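Probable endonuclease 4 (PDB 4HNO) probably cleaves phosphodiester bonds at apurinic or apyrimidinic sites in DNA during repair, leaving a 3'-hydroxyl group and a 5'-terminal sugar phosphate. Local coordinates at residues A[7-12]-A[25-30]; A[111-116]-A[147-152]; A[180-185]-A[215-220]; A[231-236]-A[261-266]. One frame throughout, in Å; residues are numbered along the deposited sequence.

Contact 1. Residues A[7-12]-A[25-30]; sequences IGAHMP and VNIGGN
G8 and G29 bring the two backbones nearest, CA to CA 4.4 Å, and the touching parts, 7-11 and 27-30, run 119° apart. The strand therefore meets the turn that follows helix 20-26 at a steep angle. G28 ends that helix in a Schellman motif: its phi is positive (90°), and its N bonds back to V25 O. From there N30 grips I7 twice. N30 N donates to I7 O over 2.8 Å, and I7 N returns a bond of 2.9 Å to N30 OD1, tilted somewhat from the plane of the amide. N30 CG lies between its own backbone N and carbonyl carbon (chi1 60°), which starts the side chain toward I7, and ND2 is fixed by I5 O. G29 CA fits closely against I7 O, at 3.2 Å.

Apolar contact rests on one methyl group. I27 CD1 touches A9 CB at 3.9 Å and, tip to tip, M11 SD at the same 3.9 Å.

This is the first beta-alpha-beta unit of the TIM barrel. Strand 7-10 pairs in parallel with 31-34 and 260-262, M11 also packs on V20, D23 and T24, and I27 lies on A272 of helix 268-284.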
loop_
_atom_site.group_PDB
_atom_site.type_symbol
_atom_site.label_atom_id
_atom_site.label_comp_id
_atom_site.label_asym_id
_atom_site.label_seq_id
_atom_site.Cartn_x
_atom_site.Cartn_y
_atom_site.Cartn_z
ATOM N N ILE A 7 8.582 6.447 -8.107
ATOM C CA ILE A 7 7.850 7.313 -7.211
ATOM C C ILE A 7 6.548 7.768 -7.836
ATOM O O ILE A 7 6.452 7.977 -9.046
ATOM C CB ILE A 7 8.713 8.517 -6.763
ATOM C CG1 ILE A 7 8.005 9.316 -5.673
ATOM C CG2 ILE A 7 9.085 9.406 -7.946
ATOM C CD1 ILE A 7 8.942 10.265 -4.916
ATOM N N GLY A 8 5.538 7.903 -6.996
ATOM C CA GLY A 8 4.284 8.479 -7.403
ATOM C C GLY A 8 3.409 8.678 -6.183
ATOM O O GLY A 8 3.913 8.788 -5.071
ATOM N N ALA A 9 2.100 8.722 -6.408
ATOM C CA ALA A 9 1.154 9.033 -5.362
ATOM C C ALA A 9 -0.130 8.246 -5.550
ATOM O O ALA A 9 -0.373 7.653 -6.604
ATOM C CB ALA A 9 0.840 10.527 -5.353
ATOM N N HIS A 10 -0.947 8.248 -4.509
ATOM C CA HIS A 10 -2.322 7.830 -4.624
ATOM C C HIS A 10 -3.050 8.878 -5.467
ATOM O O HIS A 10 -3.005 10.066 -5.165
ATOM C CB HIS A 10 -2.955 7.694 -3.247
ATOM C CG HIS A 10 -4.276 7.033 -3.343
ATOM N ND1 HIS A 10 -4.428 5.676 -3.211
ATOM C CD2 HIS A 10 -5.472 7.520 -3.743
ATOM C CE1 HIS A 10 -5.686 5.367 -3.451
ATOM N NE2 HIS A 10 -6.340 6.465 -3.773
ATOM N N MET A 11 -3.684 8.424 -6.539
ATOM C CA MET A 11 -4.264 9.296 -7.547
ATOM C C MET A 11 -5.767 9.164 -7.579
ATOM O O MET A 11 -6.296 8.062 -7.454
ATOM C CB MET A 11 -3.740 8.917 -8.935
ATOM C CG MET A 11 -2.229 8.900 -9.059
ATOM S SD MET A 11 -1.415 10.468 -8.722
ATOM C CE MET A 11 -1.904 11.380 -10.212
ATOM N N PRO A 12 -6.476 10.262 -7.840
ATOM C CA PRO A 12 -7.931 10.195 -7.935
ATOM C C PRO A 12 -8.396 9.522 -9.224
ATOM O O PRO A 12 -7.802 9.674 -10.294
ATOM C CB PRO A 12 -8.344 11.660 -7.916
ATOM C CG PRO A 12 -7.163 12.383 -8.442
ATOM C CD PRO A 12 -5.972 11.636 -7.973
ATOM N N VAL A 25 2.332 11.343 -14.743
ATOM C CA VAL A 25 3.448 11.992 -15.407
ATOM C C VAL A 25 3.480 13.483 -15.045
ATOM O O VAL A 25 4.546 14.064 -14.804
ATOM C CB VAL A 25 3.339 11.790 -16.933
ATOM C CG1 VAL A 25 4.302 12.684 -17.694
ATOM C CG2 VAL A 25 3.573 10.336 -17.271
ATOM N N ASN A 26 2.304 14.106 -14.988
ATOM C CA ASN A 26 2.213 15.541 -14.711
ATOM C C ASN A 26 2.675 15.937 -13.323
ATOM O O ASN A 26 3.086 17.071 -13.131
ATOM C CB ASN A 26 0.793 16.069 -14.940
ATOM C CG ASN A 26 0.445 16.192 -16.410
ATOM O OD1 ASN A 26 1.321 16.132 -17.276
ATOM N ND2 ASN A 26 -0.838 16.382 -16.700
ATOM N N ILE A 27 2.603 15.029 -12.359
ATOM C CA ILE A 27 3.146 15.333 -11.032
ATOM C C ILE A 27 4.601 14.913 -10.878
ATOM O O ILE A 27 5.166 15.087 -9.801
ATOM C CB ILE A 27 2.301 14.758 -9.866
ATOM C CG1 ILE A 27 2.350 13.230 -9.787
ATOM C CG2 ILE A 27 0.882 15.294 -9.937
ATOM C CD1 ILE A 27 1.772 12.678 -8.482
ATOM N N GLY A 28 5.212 14.383 -11.940
ATOM C CA GLY A 28 6.599 13.961 -11.889
ATOM C C GLY A 28 6.795 12.522 -11.456
ATOM O O GLY A 28 7.892 12.140 -11.054
ATOM N N GLY A 29 5.735 11.721 -11.545
ATOM C CA GLY A 29 5.800 10.337 -11.113
ATOM C C GLY A 29 5.939 9.346 -12.250
ATOM O O GLY A 29 5.733 9.676 -13.424
ATOM N N ASN A 30 6.244 8.105 -11.866
ATOM C CA ASN A 30 6.329 6.979 -12.794
ATOM C C ASN A 30 5.682 5.735 -12.187
ATOM O O ASN A 30 5.874 4.636 -12.699
ATOM C CB ASN A 30 7.786 6.711 -13.202
ATOM C CG ASN A 30 8.663 6.376 -12.017
ATOM O OD1 ASN A 30 8.180 6.046 -10.942
ATOM N ND2 ASN A 30 9.958 6.470 -12.210
#

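Contact 2. Residues A[111-116]-A[147-152]; sequences IHPGSH and ENVSQK. With ZN (zinc ion), chain B; MN (manganese (II) ion), chain E.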
loop_
_atom_site.group_PDB
_atom_site.type_symbol
_atom_site.label_atom_id
_atom_site.label_comp_id
_atom_site.label_asym_id
_atom_site.label_seq_id
_atom_site.Cartn_x
_atom_site.Cartn_y
_atom_site.Cartn_z
ATOM N N ILE A 111 -4.233 -4.316 0.722
ATOM C CA ILE A 111 -5.240 -4.305 1.768
ATOM C C ILE A 111 -4.601 -4.073 3.136
ATOM O O ILE A 111 -3.486 -4.466 3.403
ATOM C CB ILE A 111 -6.049 -5.647 1.796
ATOM C CG1 ILE A 111 -5.234 -6.824 2.361
ATOM C CG2 ILE A 111 -6.602 -6.014 0.438
ATOM C CD1 ILE A 111 -6.089 -8.037 2.746
ATOM N N HIS A 112 -5.377 -3.480 4.021
ATOM C CA HIS A 112 -5.092 -3.540 5.451
ATOM C C HIS A 112 -5.664 -4.878 5.950
ATOM O O HIS A 112 -6.797 -5.220 5.626
ATOM C CB HIS A 112 -5.767 -2.398 6.186
ATOM C CG HIS A 112 -5.283 -1.053 5.758
ATOM N ND1 HIS A 112 -5.563 0.099 6.438
ATOM C CD2 HIS A 112 -4.474 -0.685 4.743
ATOM C CE1 HIS A 112 -4.997 1.124 5.822
ATOM N NE2 HIS A 112 -4.368 0.683 4.754
ATOM N N PRO A 113 -4.911 -5.639 6.715
ATOM C CA PRO A 113 -5.382 -6.971 7.108
ATOM C C PRO A 113 -6.763 -7.010 7.733
ATOM O O PRO A 113 -7.553 -7.901 7.398
ATOM C CB PRO A 113 -4.292 -7.437 8.079
ATOM C CG PRO A 113 -3.045 -6.768 7.552
ATOM C CD PRO A 113 -3.512 -5.399 7.144
ATOM N N GLY A 114 -7.042 -6.094 8.638
ATOM C CA GLY A 114 -8.332 -6.046 9.282
ATOM C C GLY A 114 -8.219 -5.714 10.760
ATOM O O GLY A 114 -7.130 -5.566 11.319
ATOM N N SER A 115 -9.387 -5.594 11.382
ATOM C CA SER A 115 -9.490 -5.385 12.821
ATOM C C SER A 115 -10.406 -6.442 13.421
ATOM O O SER A 115 -11.516 -6.656 12.933
ATOM C CB SER A 115 -10.049 -4.028 13.148
ATOM O OG SER A 115 -10.395 -4.003 14.541
ATOM N N HIS A 116 -9.949 -7.077 14.510
ATOM C CA HIS A 116 -10.743 -8.071 15.211
ATOM C C HIS A 116 -11.701 -7.489 16.222
ATOM O O HIS A 116 -12.453 -8.211 16.878
ATOM C CB HIS A 116 -9.857 -9.114 15.880
ATOM C CG HIS A 116 -8.844 -8.535 16.802
ATOM N ND1 HIS A 116 -9.175 -7.929 17.989
ATOM C CD2 HIS A 116 -7.502 -8.441 16.678
ATOM C CE1 HIS A 116 -8.064 -7.497 18.561
ATOM N NE2 HIS A 116 -7.037 -7.789 17.782
ATOM N N GLU A 147 -0.549 -4.610 3.911
ATOM C CA GLU A 147 0.081 -3.385 4.372
ATOM C C GLU A 147 0.136 -3.368 5.891
ATOM O O GLU A 147 -0.839 -3.691 6.556
ATOM C CB GLU A 147 -0.727 -2.202 3.867
ATOM C CG GLU A 147 -0.106 -0.868 4.204
ATOM C CD GLU A 147 -0.979 0.316 3.931
ATOM O OE1 GLU A 147 -0.691 1.395 4.496
ATOM O OE2 GLU A 147 -1.931 0.197 3.125
ATOM N N ASN A 148 1.275 -2.951 6.442
ATOM C CA ASN A 148 1.307 -2.709 7.880
ATOM C C ASN A 148 0.483 -1.480 8.241
ATOM O O ASN A 148 0.356 -0.533 7.449
ATOM C CB ASN A 148 2.733 -2.570 8.402
ATOM C CG ASN A 148 3.431 -1.362 7.831
ATOM O OD1 ASN A 148 3.562 -1.260 6.616
ATOM N ND2 ASN A 148 3.906 -0.459 8.685
ATOM N N VAL A 149 -0.066 -1.504 9.453
ATOM C CA VAL A 149 -1.016 -0.524 9.931
ATOM C C VAL A 149 -0.571 -0.023 11.307
ATOM O O VAL A 149 0.413 -0.476 11.882
ATOM C CB VAL A 149 -2.447 -1.094 9.961
ATOM C CG1 VAL A 149 -2.909 -1.403 8.541
ATOM C CG2 VAL A 149 -2.544 -2.309 10.861
ATOM N N SER A 150 -1.330 0.917 11.837
ATOM C CA SER A 150 -1.070 1.438 13.171
ATOM C C SER A 150 -1.819 0.619 14.222
ATOM O O SER A 150 -2.808 -0.065 13.928
ATOM C CB SER A 150 -1.471 2.902 13.233
ATOM O OG SER A 150 -0.819 3.627 12.219
ATOM N N GLN A 151 -1.341 0.694 15.454
ATOM C CA GLN A 151 -1.885 -0.088 16.562
ATOM C C GLN A 151 -3.058 0.667 17.181
ATOM O O GLN A 151 -2.919 1.324 18.214
ATOM C CB GLN A 151 -0.805 -0.369 17.596
ATOM C CG GLN A 151 -1.232 -1.345 18.633
ATOM C CD GLN A 151 -0.239 -1.515 19.743
ATOM O OE1 GLN A 151 0.722 -0.767 19.863
ATOM N NE2 GLN A 151 -0.479 -2.499 20.586
ATOM N N LYS A 152 -4.195 0.578 16.522
ATOM C CA LYS A 152 -5.408 1.273 16.920
ATOM C C LYS A 152 -6.520 0.258 16.881
ATOM O O LYS A 152 -6.614 -0.549 15.957
ATOM C CB LYS A 152 -5.725 2.421 15.967
ATOM C CG LYS A 152 -4.614 3.441 15.843
ATOM C CD LYS A 152 -4.886 4.410 14.720
ATOM C CE LYS A 152 -6.027 5.346 15.062
ATOM N NZ LYS A 152 -6.330 6.296 13.957
HETATM ZN ZN ZN B . -3.413 1.564 3.253
HETATM MN MN MN E . -0.647 3.318 3.539
HETATM O O HOH W 1 -2.594 3.290 3.429
#
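I111 and E147 join the two backbones through one bond, E147 N to I111 O at 3.0 Å, which belongs to the parallel pairing of strands 108-115 and 143-147, at the C-terminal end of the latter. One residue further on, the side chain of H112 runs beside that of E147 and points the same way, but the imidazole and carboxylate planes stand 88° apart. Both reach one zinc ion: H112 NE2 binds it at 2.0 Å and E147 OE2 also at 2.0 Å.

E147 gets there with CG anti to the backbone N (chi1 -176°) and the chain extended beyond it. Its carboxylate then divides its oxygens between two metals, since OE1 binds a manganese ion at 2.1 Å. Water 1 forms a second bridge, 1.9 Å from each metal, and lies in the plane of the H112 ring at its edge. N110 hydrogen-bonds OE2 and so belongs to the second shell.

The imidazole is backed by V149. Its CG1 makes a CH-pi contact 3.9 Å from the ring centroid, over one face but displaced toward the rim. Beside it the ring of P113 covers the backbone of E147, CD standing 3.2 Å from E147 O, a buried carbonyl that has no hydrogen-bonding partner in the model.

H72 adds a further protein ligand to the zinc, while D181, H218 and E263 complete the protein ligands of the manganese. A carboxylate-bridged pair of metals at the C-terminal ends of TIM-barrel strands is in keeping with the trinuclear zinc site of endonuclease IV, here holding manganese as well.

Contact 3. Residues A[180-185]-A[215-220]; sequences YDTCHG and KMIHLN. With MN (manganese (II) ion), chain E; MN (manganese (II) ion), chain C.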
loop_
_atom_site.group_PDB
_atom_site.type_symbol
_atom_site.label_atom_id
_atom_site.label_comp_id
_atom_site.label_asym_id
_atom_site.label_seq_id
_atom_site.Cartn_x
_atom_site.Cartn_y
_atom_site.Cartn_z
ATOM N N TYR A 180 5.017 -1.697 2.769
ATOM C CA TYR A 180 5.466 -1.058 4.000
ATOM C C TYR A 180 5.077 0.416 3.976
ATOM O O TYR A 180 5.508 1.164 3.090
ATOM C CB TYR A 180 6.997 -1.178 4.167
ATOM C CG TYR A 180 7.414 -0.562 5.472
ATOM C CD1 TYR A 180 7.144 -1.206 6.670
ATOM C CD2 TYR A 180 8.024 0.688 5.532
ATOM C CE1 TYR A 180 7.455 -0.641 7.883
ATOM C CE2 TYR A 180 8.369 1.256 6.755
ATOM C CZ TYR A 180 8.060 0.585 7.925
ATOM O OH TYR A 180 8.357 1.119 9.153
ATOM N N ASP A 181 4.250 0.830 4.938
ATOM C CA ASP A 181 3.838 2.216 5.093
ATOM C C ASP A 181 4.698 2.850 6.196
ATOM O O ASP A 181 4.710 2.390 7.344
ATOM C CB ASP A 181 2.346 2.278 5.430
ATOM C CG ASP A 181 1.802 3.687 5.521
ATOM O OD1 ASP A 181 0.774 3.987 4.856
ATOM O OD2 ASP A 181 2.400 4.515 6.249
ATOM N N THR A 182 5.453 3.872 5.818
ATOM C CA THR A 182 6.401 4.476 6.744
ATOM C C THR A 182 5.730 5.166 7.928
ATOM O O THR A 182 6.326 5.215 9.004
ATOM C CB THR A 182 7.331 5.456 6.014
ATOM O OG1 THR A 182 6.599 6.494 5.388
ATOM C CG2 THR A 182 8.161 4.763 4.964
ATOM N N CYS A 183 4.555 5.747 7.738
ATOM C CA CYS A 183 3.859 6.398 8.854
ATOM C C CYS A 183 3.308 5.351 9.803
ATOM O O CYS A 183 3.500 5.422 11.021
ATOM C CB CYS A 183 2.767 7.332 8.350
ATOM S SG CYS A 183 1.879 8.182 9.674
ATOM N N HIS A 184 2.609 4.358 9.253
ATOM C CA HIS A 184 2.092 3.300 10.098
ATOM C C HIS A 184 3.224 2.625 10.874
ATOM O O HIS A 184 3.092 2.309 12.063
ATOM C CB HIS A 184 1.335 2.267 9.291
ATOM C CG HIS A 184 0.153 2.833 8.561
ATOM N ND1 HIS A 184 -0.494 2.147 7.560
ATOM C CD2 HIS A 184 -0.482 4.029 8.641
ATOM C CE1 HIS A 184 -1.485 2.886 7.080
ATOM N NE2 HIS A 184 -1.497 4.041 7.709
ATOM N N GLY A 185 4.345 2.403 10.188
ATOM C CA GLY A 185 5.478 1.777 10.829
ATOM C C GLY A 185 6.070 2.659 11.924
ATOM O O GLY A 185 6.397 2.187 13.015
ATOM N N LYS A 215 6.777 -5.089 -2.237
ATOM C CA LYS A 215 6.373 -4.613 -3.556
ATOM C C LYS A 215 6.088 -3.126 -3.643
ATOM O O LYS A 215 6.111 -2.556 -4.731
ATOM C CB LYS A 215 5.136 -5.376 -4.037
ATOM C CG LYS A 215 5.346 -6.868 -4.221
ATOM C CD LYS A 215 6.401 -7.198 -5.252
ATOM C CE LYS A 215 6.534 -8.692 -5.401
ATOM N NZ LYS A 215 7.628 -9.059 -6.340
ATOM N N MET A 216 5.809 -2.492 -2.511
ATOM C CA MET A 216 5.444 -1.085 -2.487
ATOM C C MET A 216 5.827 -0.525 -1.126
ATOM O O MET A 216 5.694 -1.215 -0.112
ATOM C CB MET A 216 3.944 -0.910 -2.727
ATOM C CG MET A 216 3.440 0.526 -2.560
ATOM S SD MET A 216 1.809 0.853 -3.277
ATOM C CE MET A 216 0.824 -0.519 -2.657
ATOM N N ILE A 217 6.255 0.728 -1.123
ATOM C CA ILE A 217 6.379 1.526 0.093
ATOM C C ILE A 217 5.374 2.656 -0.014
ATOM O O ILE A 217 5.307 3.347 -1.031
ATOM C CB ILE A 217 7.809 2.057 0.244
ATOM C CG1 ILE A 217 8.747 0.894 0.565
ATOM C CG2 ILE A 217 7.883 3.148 1.326
ATOM C CD1 ILE A 217 10.208 1.212 0.367
ATOM N N HIS A 218 4.575 2.827 1.044
ATOM C CA HIS A 218 3.760 4.016 1.179
ATOM C C HIS A 218 4.612 5.038 1.921
ATOM O O HIS A 218 4.977 4.837 3.088
ATOM C CB HIS A 218 2.469 3.755 1.930
ATOM C CG HIS A 218 1.475 2.965 1.160
ATOM N ND1 HIS A 218 0.367 2.414 1.764
ATOM C CD2 HIS A 218 1.398 2.692 -0.165
ATOM C CE1 HIS A 218 -0.345 1.832 0.819
ATOM N NE2 HIS A 218 0.255 1.981 -0.356
ATOM N N LEU A 219 4.968 6.092 1.209
ATOM C CA LEU A 219 5.918 7.086 1.672
ATOM C C LEU A 219 5.131 8.236 2.280
ATOM O O LEU A 219 4.629 9.121 1.594
ATOM C CB LEU A 219 6.792 7.551 0.504
ATOM C CG LEU A 219 8.064 8.238 0.981
ATOM C CD1 LEU A 219 9.085 7.205 1.478
ATOM C CD2 LEU A 219 8.651 9.119 -0.110
ATOM N N ASN A 220 5.025 8.185 3.605
ATOM C CA ASN A 220 4.236 9.127 4.387
ATOM C C ASN A 220 5.064 9.619 5.574
ATOM O O ASN A 220 5.609 8.810 6.322
ATOM C CB ASN A 220 3.004 8.419 4.966
ATOM C CG ASN A 220 2.041 7.957 3.885
ATOM O OD1 ASN A 220 1.736 8.719 2.964
ATOM N ND2 ASN A 220 1.565 6.727 4.017
HETATM MN MN MN E . -0.647 3.318 3.539
HETATM MN MN MN C . -2.757 5.660 7.434
HETATM O O HOH W 1 -2.594 3.290 3.429
#
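D181 and H218, partners in a parallel beta bridge with CA atoms 4.3 Å apart, send their side chains to the same manganese ion, and D181 is at the same time the N-cap of the helix that starts directly after its strand. The two carboxylate oxygens share this work. OD1 binds the manganese at 2.0 Å, and H218 ND1 does so at 2.2 Å, with OD1 lying at the edge of the imidazole, in its plane. OD2 faces the helix: H184 N donates to it over 3.0 Å from 48° out of the carboxylate plane, and C183 N adds a weak bond. N220 ND2 reaches the same OD2 in a long, weak but nearly straight bond, while N220 OD1 is taken by E263 N. The other nitrogen of the H218 ring, NE2, is hydrogen-bonded to Q33 OE1.

The touching parts, 180-183 and 216-220, point within 5° of each other; the bridges are parallel, as between adjacent TIM-barrel strands, whose C-terminal ends carry the metal ligands. Their bonding extends past the last bridge, T182 N donating to H218 O at 2.9 Å although T182 already belongs to the helix. T182 OG1 is placed between its backbone N and carbonyl carbon (chi1 59°) and donates to N220 O over 2.7 Å. Its methyl CG2 packs on I217 CG2, the two side chains crossing at about a right angle, and C183 CB presses on N220 CB at 3.6 Å. One helical turn beyond the cap, H184 NE2 binds a second manganese at 2.1 Å, and N148 O accepts from its ND1.

Contact 4. Residues A[231-236]-A[261-266]; sequences DRHERI and ILETPG. With MN (manganese (II) ion), chain C; MN (manganese (II) ion), chain E.
I236 and L262 form the tight end of this contact, their side chains crossing at about a right angle with I236 CG1 3.5 Å from L262 CD2. T264 continues the close fit, its CG2 only 3.2 Å from E234 O, and P265 lays its ring against the strand, CG 3.4 Å from H233 O. The I236-L262 pair faces helix 268-284, I236 on K277 and I281, L262 on D274 and I275.

Toward solvent the grip weakens. R235 meets P265 most closely through its backbone, R235 N to P265 CD 3.6 Å; its side chain adds CG, 4.1 Å from the same CD, while its guanidinium makes salt bridges with E273 and D274. E234 OE2 accepts from R235 N on its anti lone pair, and OE1 pairs with K223.

H233 links the packing to the metals. Its CG is anti to the carbonyl carbon (chi1 -55°), near E263 O, and ND1 donates to that oxygen over 2.8 Å. The acceptor lies in the imidazole plane, but the donor stands 41° above the carbonyl plane. NE2 binds a manganese at 2.1 Å. D231 OD2 binds the same ion, with H184 as third protein ligand, whereas E263 OE1 binds the other manganese at 2.1 Å, its carboxylate also having Q33 as polar partner. A second-shell carbonyl from a residue that is itself a ligand thereby orients H233, joining two metal positions of the endonuclease IV trinuclear site.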
loop_
_atom_site.group_PDB
_atom_site.type_symbol
_atom_site.label_atom_id
_atom_site.label_comp_id
_atom_site.label_asym_id
_atom_site.label_seq_id
_atom_site.Cartn_x
_atom_site.Cartn_y
_atom_site.Cartn_z
ATOM N N ASP A 231 -1.810 7.229 13.332
ATOM C CA ASP A 231 -2.192 7.168 11.913
ATOM C C ASP A 231 -2.718 8.494 11.377
ATOM O O ASP A 231 -3.821 8.605 10.880
ATOM C CB ASP A 231 -3.182 6.062 11.642
ATOM C CG ASP A 231 -3.270 5.715 10.163
ATOM O OD1 ASP A 231 -4.056 4.829 9.803
ATOM O OD2 ASP A 231 -2.508 6.295 9.349
ATOM N N ARG A 232 -1.850 9.493 11.439
ATOM C CA ARG A 232 -2.087 10.774 10.791
ATOM C C ARG A 232 -0.875 11.109 9.925
ATOM O O ARG A 232 0.213 11.476 10.420
ATOM C CB ARG A 232 -2.368 11.877 11.824
ATOM C CG ARG A 232 -3.675 11.684 12.597
ATOM C CD ARG A 232 -4.890 11.717 11.675
ATOM N NE ARG A 232 -6.157 11.669 12.406
ATOM C CZ ARG A 232 -6.800 10.550 12.733
ATOM N NH1 ARG A 232 -6.299 9.363 12.402
ATOM N NH2 ARG A 232 -7.948 10.616 13.396
ATOM N N HIS A 233 -1.069 10.953 8.614
ATOM C CA HIS A 233 0.006 11.157 7.678
ATOM C C HIS A 233 0.341 12.643 7.567
ATOM O O HIS A 233 -0.508 13.515 7.761
ATOM C CB HIS A 233 -0.382 10.664 6.280
ATOM C CG HIS A 233 -0.845 9.241 6.205
ATOM N ND1 HIS A 233 -1.160 8.666 4.996
ATOM C CD2 HIS A 233 -1.114 8.296 7.139
ATOM C CE1 HIS A 233 -1.588 7.423 5.201
ATOM N NE2 HIS A 233 -1.580 7.178 6.498
ATOM N N GLU A 234 1.580 12.915 7.187
ATOM C CA GLU A 234 2.064 14.272 7.013
ATOM C C GLU A 234 2.881 14.335 5.719
ATOM O O GLU A 234 3.461 13.346 5.261
ATOM C CB GLU A 234 2.894 14.697 8.246
ATOM C CG GLU A 234 3.476 16.114 8.219
ATOM C CD GLU A 234 2.414 17.175 8.061
ATOM O OE1 GLU A 234 2.094 17.820 9.075
ATOM O OE2 GLU A 234 1.902 17.361 6.927
ATOM N N ARG A 235 2.912 15.540 5.158
ATOM C CA ARG A 235 3.707 15.852 3.983
ATOM C C ARG A 235 5.182 15.547 4.211
ATOM O O ARG A 235 5.705 15.742 5.305
ATOM C CB ARG A 235 3.524 17.335 3.637
ATOM C CG ARG A 235 2.041 17.645 3.435
ATOM C CD ARG A 235 1.734 18.862 2.653
ATOM N NE ARG A 235 2.401 18.845 1.370
ATOM C CZ ARG A 235 2.465 19.911 0.599
ATOM N NH1 ARG A 235 1.883 21.041 0.981
ATOM N NH2 ARG A 235 3.111 19.849 -0.538
ATOM N N ILE A 236 5.854 15.081 3.167
ATOM C CA ILE A 236 7.250 14.676 3.284
ATOM C C ILE A 236 8.090 15.833 3.784
ATOM O O ILE A 236 8.122 16.913 3.181
ATOM C CB ILE A 236 7.804 14.206 1.921
ATOM C CG1 ILE A 236 6.985 13.029 1.354
ATOM C CG2 ILE A 236 9.282 13.850 2.046
ATOM C CD1 ILE A 236 6.894 11.856 2.263
ATOM N N ILE A 261 5.140 5.381 -2.919
ATOM C CA ILE A 261 3.835 5.922 -3.236
ATOM C C ILE A 261 3.391 6.831 -2.086
ATOM O O ILE A 261 3.190 6.391 -0.961
ATOM C CB ILE A 261 2.803 4.795 -3.434
ATOM C CG1 ILE A 261 3.168 3.923 -4.637
ATOM C CG2 ILE A 261 1.396 5.367 -3.539
ATOM C CD1 ILE A 261 3.149 4.630 -5.972
ATOM N N LEU A 262 3.235 8.110 -2.396
ATOM C CA LEU A 262 2.787 9.102 -1.426
ATOM C C LEU A 262 1.309 8.938 -1.110
ATOM O O LEU A 262 0.479 8.877 -2.020
ATOM C CB LEU A 262 2.994 10.495 -2.002
ATOM C CG LEU A 262 4.420 10.895 -2.338
ATOM C CD1 LEU A 262 4.396 12.051 -3.311
ATOM C CD2 LEU A 262 5.175 11.253 -1.088
ATOM N N GLU A 263 0.987 8.933 0.185
ATOM C CA GLU A 263 -0.398 9.031 0.663
ATOM C C GLU A 263 -0.489 10.215 1.619
ATOM O O GLU A 263 -1.198 10.204 2.620
ATOM C CB GLU A 263 -0.877 7.765 1.343
ATOM C CG GLU A 263 -0.677 6.493 0.556
ATOM C CD GLU A 263 -1.095 5.298 1.358
ATOM O OE1 GLU A 263 -0.520 5.139 2.478
ATOM O OE2 GLU A 263 -1.979 4.536 0.921
ATOM N N THR A 264 0.253 11.257 1.297
ATOM C CA THR A 264 0.383 12.406 2.167
ATOM C C THR A 264 -0.826 13.327 1.940
ATOM O O THR A 264 -1.546 13.191 0.946
ATOM C CB THR A 264 1.692 13.118 1.886
ATOM O OG1 THR A 264 1.749 13.370 0.485
ATOM C CG2 THR A 264 2.888 12.282 2.284
ATOM N N PRO A 265 -1.084 14.237 2.881
ATOM C CA PRO A 265 -2.256 15.104 2.743
ATOM C C PRO A 265 -2.241 15.899 1.448
ATOM O O PRO A 265 -1.194 16.336 0.962
ATOM C CB PRO A 265 -2.130 16.048 3.935
ATOM C CG PRO A 265 -1.389 15.251 4.955
ATOM C CD PRO A 265 -0.413 14.417 4.179
ATOM N N GLY A 266 -3.426 16.094 0.885
ATOM C CA GLY A 266 -3.568 16.912 -0.306
ATOM C C GLY A 266 -3.915 16.117 -1.548
ATOM O O GLY A 266 -4.245 14.930 -1.478
HETATM MN MN MN C . -2.757 5.660 7.434
HETATM MN MN MN E . -0.647 3.318 3.539
HETATM O O HOH W 1 -2.594 3.290 3.429
#

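The four contacts follow one another along the chain and all reach the curled sheet of a single TIM barrel. Contacts 1 and 2 lie on opposite sides of the chain's centre, their centres 25 Å apart. Contacts 3 and 4 bridge the gap, centres 10 Å apart; strand 214-222 pairs with 233-234 and 260-262. Contact 1 joins contact 4 where strand 7-10 pairs with 260-262, closing the barrel. Contact 2 meets contact 3 through N148, which bonds to D181 and H184. Contacts 2, 3 and 4 share one manganese ion and water 1, and 3 and 4 a second manganese, so distant ligands converge on one cluster; contact 1 is structural packing, its A9 side chain about 12 Å from the zinc.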